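Local coordinates for protein CalS13 (Micromonospora echinospora, PDB 4ZAS) that probably transfers an amino group to a nucleotide-linked keto sugar, using pyridoxal 5'-phosphate as cofactor, at residues 85-90 with 267-272. Sequence-based numbering, arbitrary orientation.
Sequences GLHLAL and WGYRFI
The imidazole of His87 reaches from segment 85-90 of helix 82-94 to two aromatic rings of the loop segment 267-272, Tyr269 and Phe271. Its CB already lies 4.1 Å from Phe271 CZ and about as far from CE2 of the same ring. The first torsion sets CG anti to the backbone N (chi1 -165°), directing the imidazole toward the loop. CG then meets Phe271 CZ at 4.0 Å, and here the edge of the phenyl ring points at one face of the imidazole: an edge-to-face pair, with the planes at 66° and CZ over the rim of the face. Farther out the partner changes. CE1 comes closest, 3.3 Å from Tyr269 CE2, with ND1 at 3.7 Å from the same carbon. The imidazole and phenol meet obliquely, with centroids 5.0 Å apart.

Leu88, one residue along, adds apolar contacts from its side chain. Its CB sits at the edge of the Phe271 ring, 4.0 Å from CD2, while CD1 touches Tyr269 CD1. Within the loop, Tyr269 CB covers the centre of one Phe271 face, and Trp267 CZ3 lies over one face of the tyrosine ring, offset toward the rim. His87, Tyr269 and Phe271 thus make a buried aromatic cluster bound by packing.

Between Tyr269 and Phe271, Arg270 heads elsewhere, forming a salt bridge with Glu55 and a hydrogen bond to the pyridoxal-phosphate lysine of the second subunit, a link to that subunit's active site. Within the DegT/DnrJ/EryC1 aminotransferase fold, the cluster packs helix 82-94 against the loop leading into helix 275-305, with helix 237-247 against Leu88, helix 121-125 beside His87, and His87 of the second subunit packing on its counterpart at the dimer interface.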
ATOM      1  N   GLY A  85       0.552  -4.448   6.720  1.00 35.80           N
ATOM      2  CA  GLY A  85       0.184  -4.821   8.075  1.00 31.96           C
ATOM      3  C   GLY A  85       1.400  -4.719   9.002  1.00 40.20           C
ATOM      4  O   GLY A  85       1.317  -4.190  10.117  1.00 41.15           O
ATOM      5  N   LEU A  86       2.550  -5.195   8.525  1.00 37.60           N
ATOM      6  CA  LEU A  86       3.768  -5.133   9.321  1.00 39.46           C
ATOM      7  C   LEU A  86       4.245  -3.698   9.460  1.00 36.52           C
ATOM      8  O   LEU A  86       4.694  -3.292  10.537  1.00 44.42           O
ATOM      9  CB  LEU A  86       4.881  -6.007   8.718  1.00 36.57           C
ATOM     10  CG  LEU A  86       4.663  -7.515   8.881  1.00 42.90           C
ATOM     11  CD1 LEU A  86       5.414  -8.299   7.820  1.00 43.17           C
ATOM     12  CD2 LEU A  86       5.059  -7.978  10.265  1.00 40.00           C
ATOM     13  N   HIS A  87       4.182  -2.944   8.365  1.00 31.29           N
ATOM     14  CA  HIS A  87       4.593  -1.535   8.382  1.00 39.69           C
ATOM     15  C   HIS A  87       3.801  -0.786   9.466  1.00 42.45           C
ATOM     16  O   HIS A  87       4.381  -0.135  10.330  1.00 47.58           O
ATOM     17  CB  HIS A  87       4.401  -0.928   6.987  1.00 43.29           C
ATOM     18  CG  HIS A  87       5.097   0.385   6.767  1.00 43.08           C
ATOM     19  ND1 HIS A  87       5.021   1.439   7.652  1.00 39.04           N
ATOM     20  CD2 HIS A  87       5.872   0.814   5.741  1.00 45.09           C
ATOM     21  CE1 HIS A  87       5.720   2.457   7.183  1.00 42.85           C
ATOM     22  NE2 HIS A  87       6.241   2.105   6.023  1.00 46.73           N
ATOM     23  N   LEU A  88       2.484  -0.953   9.439  1.00 34.25           N
ATOM     24  CA  LEU A  88       1.568  -0.369  10.404  1.00 33.08           C
ATOM     25  C   LEU A  88       1.827  -0.854  11.857  1.00 43.51           C
ATOM     26  O   LEU A  88       1.849  -0.056  12.807  1.00 44.81           O
ATOM     27  CB  LEU A  88       0.134  -0.705   9.992  1.00 31.12           C
ATOM     28  CG  LEU A  88      -1.027  -0.083  10.776  1.00 33.95           C
ATOM     29  CD1 LEU A  88      -1.005   1.408  10.641  1.00 36.15           C
ATOM     30  CD2 LEU A  88      -2.391  -0.662  10.348  1.00 28.04           C
ATOM     31  N   ALA A  89       2.022  -2.158  12.036  1.00 35.50           N
ATOM     32  CA  ALA A  89       2.229  -2.681  13.376  1.00 35.02           C
ATOM     33  C   ALA A  89       3.515  -2.142  13.992  1.00 35.47           C
ATOM     34  O   ALA A  89       3.529  -1.695  15.134  1.00 37.06           O
ATOM     35  CB  ALA A  89       2.245  -4.195  13.344  1.00 34.04           C
ATOM     36  N   LEU A  90       4.589  -2.142  13.219  1.00 36.47           N
ATOM     37  CA  LEU A  90       5.871  -1.689  13.728  1.00 37.50           C
ATOM     38  C   LEU A  90       5.895  -0.193  14.066  1.00 46.90           C
ATOM     39  O   LEU A  90       6.697   0.253  14.907  1.00 48.31           O
ATOM     40  CB  LEU A  90       6.956  -2.026  12.709  1.00 33.13           C
ATOM     41  CG  LEU A  90       7.201  -3.534  12.719  1.00 34.48           C
ATOM     42  CD1 LEU A  90       8.068  -3.937  11.562  1.00 34.67           C
ATOM     43  CD2 LEU A  90       7.840  -3.948  14.041  1.00 29.13           C
ATOM     44  N   TRP A 267      -0.139  11.202  12.651  1.00 44.87           N
ATOM     45  CA  TRP A 267      -0.183  11.079  11.202  1.00 48.78           C
ATOM     46  C   TRP A 267      -0.209   9.578  10.855  1.00 52.23           C
ATOM     47  O   TRP A 267       0.250   8.747  11.624  1.00 43.34           O
ATOM     48  CB  TRP A 267       0.994  11.812  10.528  1.00 37.08           C
ATOM     49  CG  TRP A 267       2.378  11.230  10.828  1.00 42.69           C
ATOM     50  CD1 TRP A 267       3.281  11.680  11.743  1.00 40.92           C
ATOM     51  CD2 TRP A 267       2.994  10.103  10.185  1.00 44.93           C
ATOM     52  NE1 TRP A 267       4.410  10.909  11.719  1.00 36.95           N
ATOM     53  CE2 TRP A 267       4.264   9.938  10.766  1.00 44.03           C
ATOM     54  CE3 TRP A 267       2.589   9.219   9.177  1.00 39.54           C
ATOM     55  CZ2 TRP A 267       5.134   8.922  10.380  1.00 46.66           C
ATOM     56  CZ3 TRP A 267       3.456   8.219   8.792  1.00 47.27           C
ATOM     57  CH2 TRP A 267       4.717   8.076   9.396  1.00 46.13           C
ATOM     58  N   GLY A 268      -0.803   9.235   9.718  1.00 55.95           N
ATOM     59  CA  GLY A 268      -0.987   7.846   9.378  1.00 45.03           C
ATOM     60  C   GLY A 268      -0.633   7.521   7.947  1.00 45.16           C
ATOM     61  O   GLY A 268       0.061   8.287   7.269  1.00 38.74           O
ATOM     62  N   TYR A 269      -1.125   6.373   7.493  1.00 45.78           N
ATOM     63  CA  TYR A 269      -0.772   5.832   6.198  1.00 32.15           C
ATOM     64  C   TYR A 269      -2.054   5.649   5.422  1.00 41.83           C
ATOM     65  O   TYR A 269      -3.130   6.050   5.877  1.00 51.03           O
ATOM     66  CB  TYR A 269      -0.013   4.506   6.350  1.00 36.35           C
ATOM     67  CG  TYR A 269       1.124   4.550   7.369  1.00 43.75           C
ATOM     68  CD1 TYR A 269       0.873   4.437   8.737  1.00 38.48           C
ATOM     69  CD2 TYR A 269       2.447   4.752   6.960  1.00 40.69           C
ATOM     70  CE1 TYR A 269       1.901   4.508   9.655  1.00 37.45           C
ATOM     71  CE2 TYR A 269       3.482   4.818   7.885  1.00 34.30           C
ATOM     72  CZ  TYR A 269       3.197   4.696   9.224  1.00 37.27           C
ATOM     73  OH  TYR A 269       4.212   4.769  10.145  1.00 41.14           O
ATOM     74  N   ARG A 270      -1.947   5.035   4.253  1.00 39.61           N
ATOM     75  CA  ARG A 270      -3.105   4.810   3.404  1.00 34.87           C
ATOM     76  C   ARG A 270      -3.067   3.334   3.020  1.00 37.62           C
ATOM     77  O   ARG A 270      -2.569   2.951   1.956  1.00 43.40           O
ATOM     78  CB  ARG A 270      -3.064   5.776   2.212  1.00 39.81           C
ATOM     79  CG  ARG A 270      -3.866   5.456   0.965  1.00 48.77           C
ATOM     80  CD  ARG A 270      -5.335   5.276   1.195  1.00 45.71           C
ATOM     81  NE  ARG A 270      -6.061   5.656  -0.019  1.00 55.91           N
ATOM     82  CZ  ARG A 270      -6.728   4.826  -0.810  1.00 53.65           C
ATOM     83  NH1 ARG A 270      -6.785   3.531  -0.540  1.00 39.38           N
ATOM     84  NH2 ARG A 270      -7.343   5.306  -1.878  1.00 65.32           N
ATOM     85  N   PHE A 271      -3.587   2.519   3.936  1.00 32.37           N
ATOM     86  CA  PHE A 271      -3.403   1.078   3.940  1.00 35.68           C
ATOM     87  C   PHE A 271      -4.721   0.310   3.881  1.00 40.08           C
ATOM     88  O   PHE A 271      -4.723  -0.903   3.994  1.00 45.68           O
ATOM     89  CB  PHE A 271      -2.656   0.645   5.211  1.00 35.24           C
ATOM     90  CG  PHE A 271      -1.168   0.924   5.196  1.00 33.02           C
ATOM     91  CD1 PHE A 271      -0.500   1.201   4.015  1.00 30.15           C
ATOM     92  CD2 PHE A 271      -0.434   0.886   6.382  1.00 26.19           C
ATOM     93  CE1 PHE A 271       0.879   1.450   4.017  1.00 31.78           C
ATOM     94  CE2 PHE A 271       0.933   1.138   6.384  1.00 26.51           C
ATOM     95  CZ  PHE A 271       1.590   1.428   5.198  1.00 26.10           C
ATOM     96  N   ILE A 272      -5.833   0.995   3.656  1.00 43.67           N
ATOM     97  CA  ILE A 272      -7.130   0.333   3.705  1.00 42.53           C
ATOM     98  C   ILE A 272      -7.278  -0.732   2.610  1.00 44.17           C
ATOM     99  O   ILE A 272      -6.691  -0.622   1.536  1.00 36.70           O
ATOM    100  CB  ILE A 272      -8.259   1.374   3.632  1.00 38.76           C
ATOM    101  CG1 ILE A 272      -8.128   2.232   2.378  1.00 36.92           C
ATOM    102  CG2 ILE A 272      -8.207   2.279   4.845  1.00 31.43           C
ATOM    103  CD1 ILE A 272      -9.415   2.908   1.979  1.00 41.29           C
TER